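Local coordinates for Mll8374 protein (Mesorhizobium loti, PDB 3B5E) that probably hydrolyses carboxylic ester bonds as a serine esterase of the alpha/beta-hydrolase fold, its natural substrate being unspecified, at residues Cys32-His37 and Ala113-Tyr118; Asn120-Val125 and Ala139-Pro144; Tyr20-Ala25 and Thr58-Arg63; Leu162-Ala167 and Ala206-Gln211; Glu91-Ala96 and Leu130-Ile135. All blocks are in the same frame, centred on the assembly; numbering follows the deposited sequence.

Overall arrangement
All five contacts belong to one alpha/beta sandwich, with its mixed sheet in the middle. Contacts 1 and 2 lie deep in the core; every touching residue of contact 2 is buried, and all but Tyr118 of contact 1. Contact 1 joins two parallel strands by backbone hydrogen bonds, whereas contact 2 packs helix 120-131 on strand 138-142 through side chains. Contact 3, partly buried about 13 Å from the chain centre, is the antiparallel pairing at one sheet edge and carries two arginines salt-bridged to one glutamate. Contacts 4 and 5, whose centres are 23 Å apart, hold helices on opposite sides of the chain's centre; contact 4 is buried and aliphatic, while contact 5 is partly exposed and uses a histidine. Contacts 2 and 5 share helix 120-131.

Contact 1: Cys32-His37 and Ala113-Tyr118; sequences CLFLLH and ATFLGY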
# COMPACT_ATOMS: atom_id res chain seq x y z
N CYS A 32 11.40 5.91 4.46
CA CYS A 32 11.16 5.13 3.27
C CYS A 32 9.65 5.05 3.03
O CYS A 32 8.87 5.12 3.98
CB CYS A 32 11.74 3.74 3.46
SG CYS A 32 11.59 2.67 2.05
N LEU A 33 9.25 4.97 1.76
CA LEU A 33 7.89 4.62 1.37
C LEU A 33 7.95 3.46 0.38
O LEU A 33 8.63 3.55 -0.66
CB LEU A 33 7.16 5.78 0.68
CG LEU A 33 6.50 6.92 1.48
CD1 LEU A 33 7.48 7.60 2.40
CD2 LEU A 33 5.91 7.94 0.49
N PHE A 34 7.23 2.39 0.71
CA PHE A 34 6.90 1.34 -0.24
C PHE A 34 5.60 1.74 -0.94
O PHE A 34 4.63 2.09 -0.26
CB PHE A 34 6.69 -0.00 0.45
CG PHE A 34 7.95 -0.67 0.89
CD1 PHE A 34 8.62 -0.25 2.03
CD2 PHE A 34 8.44 -1.75 0.18
CE1 PHE A 34 9.79 -0.89 2.45
CE2 PHE A 34 9.60 -2.40 0.61
CZ PHE A 34 10.26 -1.98 1.74
N LEU A 35 5.63 1.75 -2.26
CA LEU A 35 4.51 2.17 -3.10
C LEU A 35 3.95 0.97 -3.85
O LEU A 35 4.70 0.23 -4.50
CB LEU A 35 4.96 3.24 -4.09
CG LEU A 35 5.78 4.42 -3.60
CD1 LEU A 35 6.09 5.32 -4.83
CD2 LEU A 35 5.06 5.18 -2.55
N LEU A 36 2.62 0.77 -3.73
CA LEU A 36 1.90 -0.30 -4.43
C LEU A 36 0.75 0.27 -5.24
O LEU A 36 -0.29 0.66 -4.69
CB LEU A 36 1.40 -1.37 -3.46
CG LEU A 36 2.43 -2.19 -2.66
CD1 LEU A 36 2.92 -1.40 -1.41
CD2 LEU A 36 1.95 -3.60 -2.26
N HIS A 37 0.95 0.27 -6.54
CA HIS A 37 0.06 0.82 -7.54
C HIS A 37 -1.33 0.16 -7.63
O HIS A 37 -1.53 -0.96 -7.19
CB HIS A 37 0.79 0.76 -8.91
CG HIS A 37 1.08 -0.63 -9.39
ND1 HIS A 37 0.12 -1.46 -9.93
CD2 HIS A 37 2.23 -1.37 -9.37
CE1 HIS A 37 0.65 -2.63 -10.22
NE2 HIS A 37 1.93 -2.61 -9.90
N ALA A 113 9.40 3.13 7.91
CA ALA A 113 8.83 2.88 6.61
C ALA A 113 7.31 3.00 6.66
O ALA A 113 6.71 2.65 7.67
CB ALA A 113 9.23 1.52 6.15
N THR A 114 6.71 3.52 5.59
CA THR A 114 5.27 3.58 5.37
C THR A 114 4.96 2.80 4.12
O THR A 114 5.70 2.88 3.14
CB THR A 114 4.75 5.01 5.15
OG1 THR A 114 5.08 5.80 6.29
CG2 THR A 114 3.17 5.04 4.92
N PHE A 115 3.88 2.02 4.20
CA PHE A 115 3.39 1.28 3.06
C PHE A 115 2.19 2.06 2.50
O PHE A 115 1.18 2.18 3.16
CB PHE A 115 3.04 -0.15 3.47
CG PHE A 115 4.24 -0.98 3.77
CD1 PHE A 115 4.99 -0.78 4.93
CD2 PHE A 115 4.67 -1.96 2.86
CE1 PHE A 115 6.13 -1.55 5.18
CE2 PHE A 115 5.81 -2.70 3.10
CZ PHE A 115 6.54 -2.50 4.27
N LEU A 116 2.36 2.59 1.29
CA LEU A 116 1.36 3.41 0.59
C LEU A 116 0.82 2.66 -0.63
O LEU A 116 1.53 2.48 -1.62
CB LEU A 116 1.98 4.76 0.18
CG LEU A 116 1.16 5.73 -0.72
CD1 LEU A 116 -0.06 6.32 0.04
CD2 LEU A 116 2.03 6.84 -1.34
N GLY A 117 -0.46 2.25 -0.56
CA GLY A 117 -1.13 1.52 -1.63
C GLY A 117 -2.33 2.27 -2.15
O GLY A 117 -3.01 3.01 -1.41
N TYR A 118 -2.58 2.09 -3.42
CA TYR A 118 -3.78 2.57 -4.09
C TYR A 118 -4.62 1.42 -4.59
O TYR A 118 -4.15 0.59 -5.40
CB TYR A 118 -3.40 3.48 -5.24
CG TYR A 118 -4.56 3.93 -6.12
CD1 TYR A 118 -5.75 4.38 -5.57
CD2 TYR A 118 -4.44 3.91 -7.52
CE1 TYR A 118 -6.79 4.80 -6.37
CE2 TYR A 118 -5.46 4.31 -8.33
CZ TYR A 118 -6.67 4.73 -7.75
OH TYR A 118 -7.68 5.16 -8.57
O HOH W 1 7.78 6.61 6.30
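The rings of Phe34 and Phe115, paired across two parallel strands, form an offset stack with centroids 4.6 Å apart and planes inclined by 6°. From the backbone outward, Phe34 CB rests 3.7 Å from Phe115 CD2. Next, Phe34 CG lies 3.7 Å from Phe115 CE2, which sits over the rim of the Phe34 face. On one branch Phe34 CD1 meets Phe115 CZ at 3.8 Å; beyond it, Phe34 CE1 has Ala113 CB 4.5 Å away, near the ring plane. In both residues CG is anti to the carbonyl carbon (chi1 -75° in Phe34), which lets the two side chains lie side by side. Five backbone hydrogen bonds join the strands, such as Leu116 N to Phe34 O at 2.8 Å, placing the pair among the central parallel strands of an alpha/beta-hydrolase sheet. The Phe pair shares its face with Leu36, which packs on helix 120-131. On the opposite face, toward helix 47-53, Leu35 CD2 touches Leu116 CD2 at 3.7 Å in the Leu116 conformer described. Gly117 probably opens a nucleophile elbow, and Tyr118 OH is hydrogen-bonded to His199 O. At the other end a water donates to Cys32 O at 3.0 Å and also bonds Thr114 OG1.

Contact 2: Asn120-Val125 and Ala139-Pro144; sequences NGANLV and AALLRP. With EDO (1,2-ethanediol), chain I.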
# COMPACT_ATOMS: atom_id res chain seq x y z
N ASN A 120 -6.28 -1.77 -5.46
CA ASN A 120 -5.72 -3.13 -5.39
C ASN A 120 -4.41 -3.15 -4.58
O ASN A 120 -4.22 -4.02 -3.74
CB ASN A 120 -5.52 -3.65 -6.80
CG ASN A 120 -5.04 -5.11 -6.85
OD1 ASN A 120 -4.14 -5.41 -7.60
ND2 ASN A 120 -5.66 -6.00 -6.06
N GLY A 121 -3.54 -2.16 -4.78
CA GLY A 121 -2.31 -2.08 -3.99
C GLY A 121 -2.52 -1.85 -2.50
O GLY A 121 -1.77 -2.38 -1.68
N ALA A 122 -3.52 -1.03 -2.16
CA ALA A 122 -3.94 -0.80 -0.75
C ALA A 122 -4.41 -2.12 -0.15
O ALA A 122 -4.18 -2.38 1.03
CB ALA A 122 -5.04 0.26 -0.62
N ASN A 123 -5.07 -2.95 -0.97
CA ASN A 123 -5.65 -4.18 -0.47
C ASN A 123 -4.59 -5.27 -0.28
O ASN A 123 -4.75 -6.16 0.53
CB ASN A 123 -6.83 -4.61 -1.36
CG ASN A 123 -7.88 -3.49 -1.48
OD1 ASN A 123 -8.06 -2.71 -0.53
ND2 ASN A 123 -8.53 -3.39 -2.64
N LEU A 124 -3.51 -5.19 -1.05
CA LEU A 124 -2.29 -5.98 -0.75
C LEU A 124 -1.73 -5.54 0.60
O LEU A 124 -1.45 -6.38 1.43
CB LEU A 124 -1.22 -5.79 -1.86
CG LEU A 124 -0.03 -6.78 -1.94
CD1 LEU A 124 0.95 -6.53 -0.77
CD2 LEU A 124 -0.53 -8.27 -1.98
N VAL A 125 -1.56 -4.24 0.82
CA VAL A 125 -1.02 -3.75 2.10
C VAL A 125 -1.86 -4.19 3.32
O VAL A 125 -1.31 -4.68 4.30
CB VAL A 125 -0.85 -2.23 2.12
CG1 VAL A 125 -0.39 -1.75 3.53
CG2 VAL A 125 0.17 -1.76 1.02
N ALA A 139 0.71 2.45 7.51
CA ALA A 139 0.08 2.14 6.23
C ALA A 139 -0.84 3.29 5.82
O ALA A 139 -1.58 3.80 6.65
CB ALA A 139 -0.73 0.87 6.31
N ALA A 140 -0.77 3.66 4.56
CA ALA A 140 -1.66 4.67 3.96
C ALA A 140 -2.40 3.96 2.83
O ALA A 140 -1.78 3.53 1.84
CB ALA A 140 -0.90 5.86 3.44
N LEU A 141 -3.72 3.83 3.01
CA LEU A 141 -4.55 3.01 2.16
C LEU A 141 -5.51 3.93 1.40
O LEU A 141 -6.46 4.48 1.98
CB LEU A 141 -5.37 2.00 2.99
CG LEU A 141 -4.59 1.08 3.96
CD1 LEU A 141 -5.54 0.14 4.68
CD2 LEU A 141 -3.50 0.27 3.28
N LEU A 142 -5.28 4.08 0.10
CA LEU A 142 -6.07 5.01 -0.72
C LEU A 142 -7.12 4.20 -1.48
O LEU A 142 -6.76 3.29 -2.24
CB LEU A 142 -5.17 5.77 -1.68
CG LEU A 142 -4.02 6.55 -1.05
CD1 LEU A 142 -3.28 7.35 -2.13
CD2 LEU A 142 -4.50 7.44 0.10
N ARG A 143 -8.39 4.51 -1.24
CA ARG A 143 -9.54 3.82 -1.84
C ARG A 143 -9.53 2.28 -1.65
O ARG A 143 -9.67 1.54 -2.61
CB ARG A 143 -9.71 4.17 -3.30
CG ARG A 143 -9.49 5.62 -3.66
CD ARG A 143 -10.55 6.55 -3.05
NE ARG A 143 -10.28 7.88 -3.58
CZ ARG A 143 -9.36 8.71 -3.10
NH1 ARG A 143 -8.68 8.43 -2.00
NH2 ARG A 143 -9.15 9.85 -3.71
N PRO A 144 -9.36 1.80 -0.39
CA PRO A 144 -9.30 0.38 -0.11
C PRO A 144 -10.68 -0.25 0.15
O PRO A 144 -11.67 0.45 0.25
CB PRO A 144 -8.51 0.34 1.20
CG PRO A 144 -9.03 1.61 1.90
CD PRO A 144 -9.21 2.60 0.84
C1 EDO I . -10.64 -2.44 -5.22
O1 EDO I . -9.40 -2.31 -5.88
C2 EDO I . -10.97 -1.15 -4.47
O2 EDO I . -10.32 -1.03 -3.19
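Helix 120-125 passes over strand 139-142 with their axes 7.3 Å apart at closest approach and their directions 145° apart, bringing Ala122 close to Leu141. The small Ala122 methyl permits this approach: its CB lies 4.0 Å from Leu141 CB and 3.9 Å from Pro144 CB. One helical turn on, Val125 has CG1 anti to its backbone N (chi1 175°). That branch touches two strand residues, Ala139 CB at 3.8 Å and Leu141 CD2 at 3.7 Å. The same Leu141 CD2 also lies 3.5 Å from Ala122 O, so one methyl covers a helix carbonyl and a valine branch together. This is the helix-to-strand packing of the beta-alpha-beta unit formed by strand 113-118, helix 120-131 and strand 138-142.

Past the end of the strand the contact turns polar. Asn123 crosses Pro144 at about a right angle; its OD1 lies against Pro144 CA and CB and accepts a hydrogen bond from Met145 N. Its ND2 gives a nearly straight bond (171°) of 3.0 Å to ethanediol O2, which donates in turn to Arg143 O at 2.7 Å. The ethanediol, probably from the crystallisation liquor, is also hydrogen-bonded to Ser119 OG, the likely nucleophile. The amide and carbonyl that hold this diol therefore imply a polar wall beside the presumed active site, backed by an aliphatic interface without hydrogen bonds between the segments.

Contact 3: Tyr20-Ala25 and Thr58-Arg63; sequences YRLLGA and TLVAAR. With EDO (1,2-ethanediol), chain K.
The Tyr20 ring leans obliquely on Val60, with CD2 4.0 Å from Val60 CG1, while Phe98 meets the ring edge-to-face. The ring ends with OH hydrogen-bonded to His106 NE2 and Arg105 NH1. A second flat group, the Arg63 guanidinium, has an ethanediol at its edge: NH1 and NH2 both make weak hydrogen bonds to its O1, the nearer from NH2 at 3.4 Å. Arg63 NE forms a salt bridge with Glu43, which also bridges Arg21 NE; Arg21 NH1 is hydrogen-bonded to Ser10 O. This shared carboxylate would help offset the repulsion of two guanidiniums whose NH2 atoms are 5.0 Å apart.

Between these ends the strands pair in antiparallel fashion. Arg21 with Ala61 and Leu23 with Leu59 are the hydrogen-bonded pairs, each joined by two bonds; that from Leu59 N to Leu23 O measures 2.8 Å and is nearly straight at 171°. Strand 20-23 is the outermost on this side and the one strand that runs against the others. Such an antiparallel strand near the start of an otherwise parallel sheet is a mark of the alpha/beta-hydrolase fold.

Leu22 is on the same face as Tyr20 and Val60. Its CG, anti to the backbone N (chi1 -169°), carries a CD1 that touches Thr58 CG2 at 3.6 Å and Val60 CG2 at 3.9 Å. On the reverse face, which helix 47-53 covers, Leu23 CD1 packs on Ala61 CB at 4.0 Å and Leu23 CB on Leu59 CB at 4.1 Å.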
# COMPACT_ATOMS: atom_id res chain seq x y z
N TYR A 20 11.03 -3.81 -9.09
CA TYR A 20 10.95 -2.53 -8.40
C TYR A 20 11.96 -1.52 -8.88
O TYR A 20 12.99 -1.89 -9.44
CB TYR A 20 11.04 -2.68 -6.87
CG TYR A 20 12.40 -3.07 -6.38
CD1 TYR A 20 12.89 -4.36 -6.57
CD2 TYR A 20 13.24 -2.12 -5.80
CE1 TYR A 20 14.17 -4.72 -6.14
CE2 TYR A 20 14.50 -2.44 -5.38
CZ TYR A 20 14.98 -3.73 -5.55
OH TYR A 20 16.27 -4.00 -5.11
N ARG A 21 11.65 -0.25 -8.64
CA ARG A 21 12.58 0.84 -8.83
C ARG A 21 12.86 1.44 -7.44
O ARG A 21 11.95 1.51 -6.58
CB ARG A 21 11.98 1.91 -9.72
CG ARG A 21 11.71 1.45 -11.11
CD ARG A 21 11.03 2.57 -11.88
NE ARG A 21 10.62 2.11 -13.20
CZ ARG A 21 11.37 2.13 -14.31
NH1 ARG A 21 12.60 2.62 -14.32
NH2 ARG A 21 10.87 1.65 -15.43
N LEU A 22 14.10 1.91 -7.26
CA LEU A 22 14.55 2.53 -6.02
C LEU A 22 14.90 3.98 -6.30
O LEU A 22 15.87 4.25 -7.02
CB LEU A 22 15.79 1.82 -5.44
CG LEU A 22 16.20 2.22 -4.01
CD1 LEU A 22 15.15 1.77 -2.93
CD2 LEU A 22 17.57 1.71 -3.67
N LEU A 23 14.10 4.88 -5.74
CA LEU A 23 14.27 6.33 -5.92
C LEU A 23 14.63 7.07 -4.62
O LEU A 23 14.26 6.68 -3.53
CB LEU A 23 13.01 6.94 -6.56
CG LEU A 23 12.47 6.27 -7.83
CD1 LEU A 23 11.45 5.12 -7.60
CD2 LEU A 23 11.82 7.37 -8.62
N GLY A 24 15.45 8.11 -4.76
CA GLY A 24 15.79 8.99 -3.63
C GLY A 24 16.71 8.40 -2.58
O GLY A 24 16.88 8.97 -1.52
N ALA A 25 17.31 7.25 -2.87
CA ALA A 25 18.16 6.55 -1.89
C ALA A 25 19.41 7.30 -1.46
O ALA A 25 19.96 6.99 -0.41
CB ALA A 25 18.51 5.11 -2.37
N THR A 58 13.36 7.73 0.56
CA THR A 58 13.65 6.61 -0.30
C THR A 58 12.32 5.94 -0.67
O THR A 58 11.51 5.59 0.21
CB THR A 58 14.57 5.61 0.40
OG1 THR A 58 15.77 6.28 0.78
CG2 THR A 58 14.89 4.45 -0.53
N LEU A 59 12.11 5.78 -1.97
CA LEU A 59 10.93 5.17 -2.51
C LEU A 59 11.28 3.80 -3.09
O LEU A 59 12.21 3.67 -3.90
CB LEU A 59 10.32 6.05 -3.61
CG LEU A 59 10.06 7.52 -3.25
CD1 LEU A 59 9.42 8.19 -4.44
CD2 LEU A 59 9.20 7.69 -1.96
N VAL A 60 10.55 2.78 -2.63
CA VAL A 60 10.53 1.44 -3.27
C VAL A 60 9.24 1.36 -4.06
O VAL A 60 8.16 1.13 -3.51
CB VAL A 60 10.64 0.26 -2.27
CG1 VAL A 60 10.62 -1.11 -3.01
CG2 VAL A 60 11.88 0.36 -1.39
N ALA A 61 9.35 1.58 -5.37
CA ALA A 61 8.21 1.55 -6.26
C ALA A 61 8.13 0.14 -6.85
O ALA A 61 8.81 -0.17 -7.83
CB ALA A 61 8.36 2.59 -7.33
N ALA A 62 7.29 -0.70 -6.24
CA ALA A 62 7.18 -2.12 -6.56
C ALA A 62 6.13 -2.39 -7.63
O ALA A 62 5.12 -1.67 -7.75
CB ALA A 62 6.88 -2.90 -5.31
N ARG A 63 6.34 -3.45 -8.39
CA ARG A 63 5.41 -3.86 -9.46
C ARG A 63 4.74 -5.18 -9.12
O ARG A 63 5.40 -6.13 -8.71
CB ARG A 63 6.17 -4.00 -10.78
CG ARG A 63 5.28 -4.33 -12.01
CD ARG A 63 6.07 -4.66 -13.24
NE ARG A 63 6.62 -3.43 -13.82
CZ ARG A 63 7.20 -3.36 -15.01
NH1 ARG A 63 7.36 -4.43 -15.77
NH2 ARG A 63 7.63 -2.19 -15.45
C1 EDO K . 8.97 -4.27 -18.94
O1 EDO K . 8.85 -2.90 -18.54
C2 EDO K . 7.83 -4.61 -19.89
O2 EDO K . 6.77 -5.29 -19.19

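Contact 4: Leu162-Ala167 and Ala206-Gln211; sequences LIIAGA and AAIVRQ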
# COMPACT_ATOMS: atom_id res chain seq x y z
N LEU A 162 -3.82 4.97 7.90
CA LEU A 162 -4.61 6.02 7.32
C LEU A 162 -5.42 5.38 6.17
O LEU A 162 -4.87 4.60 5.39
CB LEU A 162 -3.70 7.14 6.79
CG LEU A 162 -4.34 8.20 5.93
CD1 LEU A 162 -5.26 9.17 6.72
CD2 LEU A 162 -3.22 8.96 5.20
N ILE A 163 -6.72 5.73 6.08
CA ILE A 163 -7.61 5.34 4.99
C ILE A 163 -8.17 6.61 4.38
O ILE A 163 -8.62 7.52 5.13
CB ILE A 163 -8.77 4.41 5.49
CG1 ILE A 163 -8.21 3.06 5.96
CG2 ILE A 163 -9.86 4.27 4.42
CD1 ILE A 163 -9.21 2.24 6.77
N ILE A 164 -8.10 6.73 3.05
CA ILE A 164 -8.77 7.83 2.37
C ILE A 164 -9.77 7.30 1.36
O ILE A 164 -9.38 6.66 0.37
CB ILE A 164 -7.81 8.76 1.67
CG1 ILE A 164 -6.66 9.16 2.59
CG2 ILE A 164 -8.59 10.02 1.13
CD1 ILE A 164 -5.75 10.22 1.99
N ALA A 165 -11.05 7.53 1.66
CA ALA A 165 -12.19 7.15 0.85
C ALA A 165 -12.61 8.32 0.01
O ALA A 165 -12.51 9.48 0.40
CB ALA A 165 -13.37 6.72 1.74
N GLY A 166 -13.18 7.99 -1.14
CA GLY A 166 -13.71 9.04 -1.98
C GLY A 166 -15.23 9.13 -1.86
O GLY A 166 -15.92 8.16 -2.08
N ALA A 167 -15.76 10.31 -1.57
CA ALA A 167 -17.25 10.52 -1.45
C ALA A 167 -17.96 10.19 -2.74
O ALA A 167 -19.09 9.71 -2.74
CB ALA A 167 -17.58 12.02 -1.07
N ALA A 206 -2.41 13.45 -1.28
CA ALA A 206 -1.04 13.78 -0.85
C ALA A 206 -1.02 14.72 0.34
O ALA A 206 -0.25 14.52 1.28
CB ALA A 206 -0.29 14.41 -1.97
N ALA A 207 -1.87 15.74 0.31
CA ALA A 207 -1.97 16.68 1.41
C ALA A 207 -2.32 15.97 2.73
O ALA A 207 -1.74 16.23 3.78
CB ALA A 207 -3.00 17.74 1.10
N ILE A 208 -3.30 15.08 2.67
CA ILE A 208 -3.70 14.32 3.85
C ILE A 208 -2.60 13.38 4.35
O ILE A 208 -2.32 13.34 5.55
CB ILE A 208 -5.00 13.54 3.63
CG1 ILE A 208 -6.20 14.51 3.56
CG2 ILE A 208 -5.22 12.52 4.73
CD1 ILE A 208 -7.51 13.87 3.05
N VAL A 209 -1.99 12.61 3.45
CA VAL A 209 -0.91 11.68 3.86
C VAL A 209 0.24 12.47 4.58
O VAL A 209 0.75 12.07 5.63
CB VAL A 209 -0.35 10.84 2.69
CG1 VAL A 209 0.81 9.92 3.19
CG2 VAL A 209 -1.44 10.02 1.97
N ARG A 210 0.62 13.60 4.00
CA ARG A 210 1.61 14.48 4.61
C ARG A 210 1.26 14.92 5.99
O ARG A 210 2.09 14.83 6.90
CB ARG A 210 1.77 15.73 3.78
CG ARG A 210 2.98 15.72 2.99
CD ARG A 210 2.93 16.81 1.98
NE ARG A 210 3.46 18.03 2.53
CZ ARG A 210 4.75 18.28 2.71
NH1 ARG A 210 5.68 17.37 2.41
NH2 ARG A 210 5.11 19.45 3.23
N GLN A 211 0.02 15.40 6.14
CA GLN A 211 -0.57 15.85 7.42
C GLN A 211 -0.60 14.73 8.47
O GLN A 211 -0.35 14.95 9.66
CB GLN A 211 -1.99 16.41 7.16
CG GLN A 211 -2.01 17.83 6.52
CD GLN A 211 -3.26 18.20 5.65
OE1 GLN A 211 -4.22 17.42 5.47
NE2 GLN A 211 -3.22 19.41 5.09
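Ile164 and Ile208 reach toward each other tip to tip, bringing Ile164 CD1 to 3.6 Å from Ile208 CG2 and 3.8 Å from Ile208 CB. In Ile164, CG1 is anti to the carbonyl carbon (chi1 -49°) and chi2, at -173°, extends CD1 toward the helix. The same Ile208 CG2 receives Leu162 CD1 at 3.9 Å, although Leu162 crosses Ile208 at about a right angle. That one methyl is thus met by two strand residues two positions apart, both with their CB directed toward the helix.

The second set of apolar contacts belongs to Val209. Leu162 CD2 lies 3.8 Å from both Val209 CA and Val209 CG2, so this branch presses on the helix backbone as well as on the side chain; Ile164 CD1 is a more distant neighbour of Val209 CG2 at 4.3 Å.

No hydrogen bond links the two segments: the strand's backbone bonds serve the sheet, including those from Leu162 to Ala139 and Leu141. With the strand and helix directions 160° apart, the arrangement is the nearly antiparallel cover of a parallel strand by a helix, here the C-terminal helix 203-214, as expected in the three-layer sandwich of an alpha/beta hydrolase.

Contact 5: Glu91-Ala96 and Leu130-Ile135; sequences ETAAFA and LLHPGI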
# COMPACT_ATOMS: atom_id res chain seq x y z
N GLU A 91 0.62 -14.11 -2.91
CA GLU A 91 1.27 -12.85 -3.28
C GLU A 91 1.64 -12.03 -2.06
O GLU A 91 2.69 -11.39 -2.04
CB GLU A 91 0.38 -12.07 -4.26
CG GLU A 91 0.15 -12.80 -5.60
CD GLU A 91 1.45 -13.10 -6.34
OE1 GLU A 91 2.28 -12.18 -6.52
OE2 GLU A 91 1.64 -14.27 -6.73
N THR A 92 0.81 -12.09 -1.03
CA THR A 92 1.10 -11.40 0.21
C THR A 92 2.33 -12.05 0.90
O THR A 92 3.19 -11.35 1.42
CB THR A 92 -0.16 -11.32 1.12
OG1 THR A 92 -1.26 -10.76 0.39
CG2 THR A 92 0.10 -10.47 2.35
N ALA A 93 2.41 -13.39 0.86
CA ALA A 93 3.57 -14.12 1.40
C ALA A 93 4.84 -13.76 0.63
O ALA A 93 5.90 -13.52 1.23
CB ALA A 93 3.33 -15.64 1.34
N ALA A 94 4.74 -13.75 -0.69
CA ALA A 94 5.85 -13.37 -1.54
C ALA A 94 6.29 -11.94 -1.24
O ALA A 94 7.49 -11.68 -1.10
CB ALA A 94 5.50 -13.55 -3.01
N PHE A 95 5.33 -11.03 -1.11
CA PHE A 95 5.67 -9.62 -0.85
C PHE A 95 6.33 -9.38 0.52
O PHE A 95 7.25 -8.53 0.63
CB PHE A 95 4.46 -8.73 -1.04
CG PHE A 95 4.81 -7.27 -1.13
CD1 PHE A 95 5.28 -6.73 -2.33
CD2 PHE A 95 4.73 -6.46 -0.01
CE1 PHE A 95 5.61 -5.39 -2.42
CE2 PHE A 95 5.06 -5.12 -0.08
CZ PHE A 95 5.52 -4.58 -1.29
N ALA A 96 5.87 -10.10 1.53
CA ALA A 96 6.43 -10.08 2.87
C ALA A 96 7.92 -10.42 2.81
O ALA A 96 8.77 -9.65 3.32
CB ALA A 96 5.66 -11.05 3.79
N LEU A 130 -2.58 -8.20 8.02
CA LEU A 130 -3.39 -9.21 8.70
C LEU A 130 -2.79 -10.59 8.62
O LEU A 130 -2.94 -11.38 9.54
CB LEU A 130 -4.80 -9.19 8.13
CG LEU A 130 -5.60 -7.94 8.54
CD1 LEU A 130 -6.73 -7.73 7.57
CD2 LEU A 130 -6.08 -8.05 10.00
N LEU A 131 -2.07 -10.87 7.55
CA LEU A 131 -1.51 -12.19 7.31
C LEU A 131 -0.04 -12.33 7.75
O LEU A 131 0.39 -13.45 8.03
CB LEU A 131 -1.67 -12.56 5.84
CG LEU A 131 -3.09 -12.73 5.29
CD1 LEU A 131 -3.07 -12.84 3.77
CD2 LEU A 131 -3.82 -13.97 5.87
N HIS A 132 0.72 -11.23 7.79
CA HIS A 132 2.15 -11.27 8.06
C HIS A 132 2.51 -10.16 9.00
O HIS A 132 3.11 -9.19 8.60
CB HIS A 132 2.94 -11.15 6.78
CG HIS A 132 2.69 -12.30 5.86
ND1 HIS A 132 3.33 -13.51 6.00
CD2 HIS A 132 1.79 -12.47 4.86
CE1 HIS A 132 2.88 -14.35 5.09
NE2 HIS A 132 1.92 -13.76 4.41
N PRO A 133 2.11 -10.31 10.27
CA PRO A 133 2.39 -9.28 11.24
C PRO A 133 3.89 -9.13 11.54
O PRO A 133 4.67 -10.06 11.37
CB PRO A 133 1.64 -9.77 12.48
CG PRO A 133 1.55 -11.24 12.31
CD PRO A 133 1.38 -11.45 10.86
N GLY A 134 4.26 -7.93 11.96
CA GLY A 134 5.62 -7.64 12.29
C GLY A 134 6.40 -6.96 11.19
O GLY A 134 7.59 -6.74 11.35
N ILE A 135 5.75 -6.67 10.07
CA ILE A 135 6.41 -5.99 8.95
C ILE A 135 5.96 -4.52 8.84
O ILE A 135 6.80 -3.61 8.85
CB ILE A 135 6.13 -6.70 7.63
CG1 ILE A 135 6.73 -8.11 7.68
CG2 ILE A 135 6.70 -5.90 6.46
CD1 ILE A 135 6.35 -8.97 6.54
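His132 CG stands anti to its carbonyl carbon (chi1 -63°), and Ile135 CD1 is anti to CA (chi2 171°); the first brings His132 CG, and with it the ring, beside Ala96, the second carries the isoleucine tip to the same methyl. That methyl lies over one face of the ring, toward the rim, in a CH-pi contact: Ala96 CB is 4.1 Å from the ring centroid and 23° off its normal. The nearest ring atom is His132 CG, 3.8 Å from Ala96 CB. Ile135 CD1 meets the same methyl at 3.5 Å, so Ala96 is held by an aromatic face and an aliphatic tip at once.

The far end of the imidazole meets Ala93, one turn earlier in the helix. His132 NE2 comes to 3.5 Å from Ala93 CA and 3.9 Å from Ala93 CB, a van der Waals contact; no hydrogen bond joins the two segments. In the Thr92 conformer described, CG2 approaches the ring edge, 3.6 Å from His132 CD2, and has Leu131 CD1 on its flank at 4.2 Å.

His132 is the first residue to leave helical geometry at the end of helix 120-131, so the long helix 85-106 here packs against the C-terminal end of its neighbour and the loop that follows. These two helices cover the same face of the alpha/beta-hydrolase sheet, the one bearing Phe115, which Phe95 and Ile135 both touch. Thr92 OG1 turns back to its own helix, hydrogen-bonded to Ile88 O, while Thr92 also packs on Leu124, Ser127 and Leu128 of helix 120-131.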